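Local coordinates for succinate dehydrogenase subunit A (Mycolicibacterium smegmatis MC2 51, PDB 6LUM), which probably oxidises succinate to fumarate as the FAD-carrying subunit of succinate dehydrogenase, passing the electrons on to the other subunits of the complex, at residues W63-V71 / V83-I91. Sequence-based numbering, arbitrary orientation.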
# COMPACT_ATOMS: atom_id res chain seq x y z
N TRP D 63 -19.51 33.21 -22.52
CA TRP D 63 -20.02 33.57 -21.20
C TRP D 63 -20.59 34.97 -21.14
O TRP D 63 -21.21 35.32 -20.14
CB TRP D 63 -18.93 33.40 -20.15
CG TRP D 63 -17.64 34.06 -20.47
CD1 TRP D 63 -16.51 33.46 -20.91
CD2 TRP D 63 -17.34 35.45 -20.35
NE1 TRP D 63 -15.52 34.39 -21.09
CE2 TRP D 63 -16.00 35.62 -20.75
CE3 TRP D 63 -18.07 36.57 -19.95
CZ2 TRP D 63 -15.38 36.86 -20.76
CZ3 TRP D 63 -17.45 37.80 -19.97
CH2 TRP D 63 -16.12 37.94 -20.37
N GLU D 64 -20.41 35.79 -22.18
CA GLU D 64 -20.89 37.16 -22.10
C GLU D 64 -22.41 37.22 -22.18
O GLU D 64 -23.04 38.05 -21.51
CB GLU D 64 -20.27 38.02 -23.20
CG GLU D 64 -20.43 39.51 -22.97
CD GLU D 64 -21.73 40.05 -23.52
OE1 GLU D 64 -22.39 40.85 -22.83
OE2 GLU D 64 -22.10 39.69 -24.66
N TRP D 65 -23.02 36.34 -22.97
CA TRP D 65 -24.48 36.31 -23.01
C TRP D 65 -25.04 35.78 -21.70
O TRP D 65 -26.08 36.27 -21.22
CB TRP D 65 -24.95 35.46 -24.19
CG TRP D 65 -24.30 35.84 -25.50
CD1 TRP D 65 -23.86 37.07 -25.85
CD2 TRP D 65 -24.04 34.98 -26.61
NE1 TRP D 65 -23.32 37.04 -27.11
CE2 TRP D 65 -23.42 35.76 -27.60
CE3 TRP D 65 -24.24 33.62 -26.87
CZ2 TRP D 65 -23.02 35.24 -28.83
CZ3 TRP D 65 -23.86 33.11 -28.09
CH2 TRP D 65 -23.25 33.91 -29.05
N HIS D 66 -24.35 34.82 -21.08
CA HIS D 66 -24.72 34.37 -19.75
C HIS D 66 -24.65 35.50 -18.74
O HIS D 66 -25.56 35.68 -17.92
CB HIS D 66 -23.80 33.23 -19.32
CG HIS D 66 -24.29 32.46 -18.13
ND1 HIS D 66 -23.44 31.76 -17.31
CD2 HIS D 66 -25.53 32.29 -17.63
CE1 HIS D 66 -24.14 31.18 -16.35
NE2 HIS D 66 -25.41 31.49 -16.52
N THR D 67 -23.57 36.28 -18.79
CA THR D 67 -23.41 37.39 -17.87
C THR D 67 -24.51 38.42 -18.06
O THR D 67 -25.08 38.93 -17.09
CB THR D 67 -22.04 38.03 -18.06
OG1 THR D 67 -21.03 37.10 -17.66
CG2 THR D 67 -21.91 39.26 -17.23
N PHE D 68 -24.84 38.74 -19.31
CA PHE D 68 -25.90 39.70 -19.54
C PHE D 68 -27.23 39.18 -19.03
O PHE D 68 -28.04 39.93 -18.49
CB PHE D 68 -26.03 40.06 -21.02
CG PHE D 68 -27.28 40.82 -21.34
CD1 PHE D 68 -27.33 42.19 -21.17
CD2 PHE D 68 -28.42 40.18 -21.78
CE1 PHE D 68 -28.47 42.90 -21.45
CE2 PHE D 68 -29.57 40.88 -22.06
CZ PHE D 68 -29.59 42.24 -21.90
N ASP D 69 -27.49 37.88 -19.21
CA ASP D 69 -28.78 37.36 -18.80
C ASP D 69 -28.90 37.31 -17.29
O ASP D 69 -29.96 37.60 -16.74
CB ASP D 69 -29.01 35.98 -19.40
CG ASP D 69 -30.44 35.76 -19.79
OD1 ASP D 69 -30.68 35.03 -20.77
OD2 ASP D 69 -31.33 36.33 -19.13
N THR D 70 -27.81 36.97 -16.60
CA THR D 70 -27.79 37.06 -15.14
C THR D 70 -28.06 38.48 -14.68
O THR D 70 -28.90 38.72 -13.80
CB THR D 70 -26.45 36.58 -14.60
OG1 THR D 70 -26.16 35.28 -15.11
CG2 THR D 70 -26.48 36.52 -13.09
N VAL D 71 -27.35 39.45 -15.27
CA VAL D 71 -27.49 40.84 -14.84
C VAL D 71 -28.91 41.34 -15.08
O VAL D 71 -29.47 42.05 -14.24
CB VAL D 71 -26.45 41.71 -15.55
CG1 VAL D 71 -26.90 43.15 -15.57
CG2 VAL D 71 -25.12 41.59 -14.86
N VAL D 83 -20.81 38.83 -11.03
CA VAL D 83 -21.47 38.06 -12.09
C VAL D 83 -20.44 37.58 -13.11
O VAL D 83 -20.46 36.41 -13.53
CB VAL D 83 -22.56 38.90 -12.76
CG1 VAL D 83 -23.15 38.14 -13.90
CG2 VAL D 83 -23.63 39.25 -11.76
N GLU D 84 -19.56 38.48 -13.53
CA GLU D 84 -18.44 38.13 -14.40
C GLU D 84 -17.65 36.95 -13.85
O GLU D 84 -17.41 35.97 -14.56
CB GLU D 84 -17.53 39.34 -14.55
CG GLU D 84 -16.28 39.10 -15.36
CD GLU D 84 -15.40 40.33 -15.41
OE1 GLU D 84 -15.78 41.37 -14.82
OE2 GLU D 84 -14.32 40.26 -16.03
N ILE D 85 -17.22 37.07 -12.59
CA ILE D 85 -16.41 36.01 -12.00
C ILE D 85 -17.19 34.70 -11.99
O ILE D 85 -16.65 33.64 -12.33
CB ILE D 85 -15.95 36.41 -10.59
CG1 ILE D 85 -15.01 37.60 -10.68
CG2 ILE D 85 -15.25 35.26 -9.92
CD1 ILE D 85 -14.55 38.11 -9.35
N MET D 86 -18.47 34.76 -11.64
CA MET D 86 -19.26 33.54 -11.55
C MET D 86 -19.31 32.82 -12.88
O MET D 86 -19.11 31.61 -12.93
CB MET D 86 -20.68 33.83 -11.07
CG MET D 86 -21.47 32.54 -10.89
SD MET D 86 -23.16 32.71 -10.34
CE MET D 86 -23.97 33.17 -11.86
N CYS D 87 -19.55 33.54 -13.97
CA CYS D 87 -19.69 32.84 -15.25
C CYS D 87 -18.34 32.30 -15.75
O CYS D 87 -18.21 31.10 -16.10
CB CYS D 87 -20.32 33.78 -16.26
SG CYS D 87 -21.90 34.42 -15.69
N LYS D 88 -17.33 33.17 -15.79
CA LYS D 88 -16.06 32.72 -16.34
C LYS D 88 -15.35 31.73 -15.44
O LYS D 88 -14.33 31.17 -15.85
CB LYS D 88 -15.16 33.90 -16.65
CG LYS D 88 -14.65 34.64 -15.45
CD LYS D 88 -13.85 35.85 -15.88
CE LYS D 88 -12.54 35.42 -16.52
NZ LYS D 88 -11.67 36.59 -16.83
N GLU D 89 -15.83 31.50 -14.22
CA GLU D 89 -15.40 30.34 -13.46
C GLU D 89 -16.43 29.22 -13.49
O GLU D 89 -16.11 28.10 -13.09
CB GLU D 89 -15.13 30.73 -12.00
CG GLU D 89 -14.06 31.78 -11.84
CD GLU D 89 -13.27 31.62 -10.56
OE1 GLU D 89 -13.47 30.60 -9.86
OE2 GLU D 89 -12.46 32.51 -10.24
N ALA D 90 -17.63 29.50 -13.98
CA ALA D 90 -18.68 28.49 -14.04
C ALA D 90 -18.32 27.40 -15.02
O ALA D 90 -18.61 26.22 -14.79
CB ALA D 90 -19.99 29.14 -14.44
N ILE D 91 -17.73 27.80 -16.15
CA ILE D 91 -17.29 26.77 -17.10
C ILE D 91 -16.44 25.71 -16.41
O ILE D 91 -16.73 24.51 -16.45
CB ILE D 91 -16.54 27.41 -18.29
CG1 ILE D 91 -17.50 28.18 -19.19
CG2 ILE D 91 -15.83 26.34 -19.07
CD1 ILE D 91 -17.63 29.63 -18.85
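Cys87 pushes its side chain into a hole on helix 63-73 bounded by Trp63, His66, Thr67 and Thr70. Its SG lies 4.0 Å from the centroid of the His66 ring and 35° from the normal, an oblique sulfur-aromatic contact, while CB packs against CB of Trp63. With its CG turned anti to the backbone N (chi1 -166°), His66 carries its imidazole towards the cysteine; Leu402 of helix 399-421 touches the same side chain. Next to this knob, Val83 CG1 fits between Thr67 CG2 and Thr70 CB, at 3.7 Å from each of the two atoms, and its methyls also meet Val71 CG2. The threonine hydroxyls turn back on their own helix: Thr67 OG1 donates to Trp63 O at 3.1 Å and Thr70 OG1 to His66 O at 2.9 Å, and the methyls, anti to the backbone N in both, are left to meet Val83. Trp63 O thus accepts two bonds, the hydroxyl and the amide N of Thr67 arriving from opposite faces of its carbonyl plane. Replacing Thr67 by alanine would probably open gaps beside Val83 CG1 and Cys87 and cost Trp63 O its hydroxyl donor. Trp63 CB packs on Ile91 CD1, and one indole face lies over Lys88 CB. The Met86 side chain lies about 9 Å from the bound FAD. The axes of segments 63-71 and 83-91 come within 9.2 Å, their N-to-C directions 138° apart: a single knob-into-hole between roughly antiparallel neighbouring helices of the FAD-binding domain.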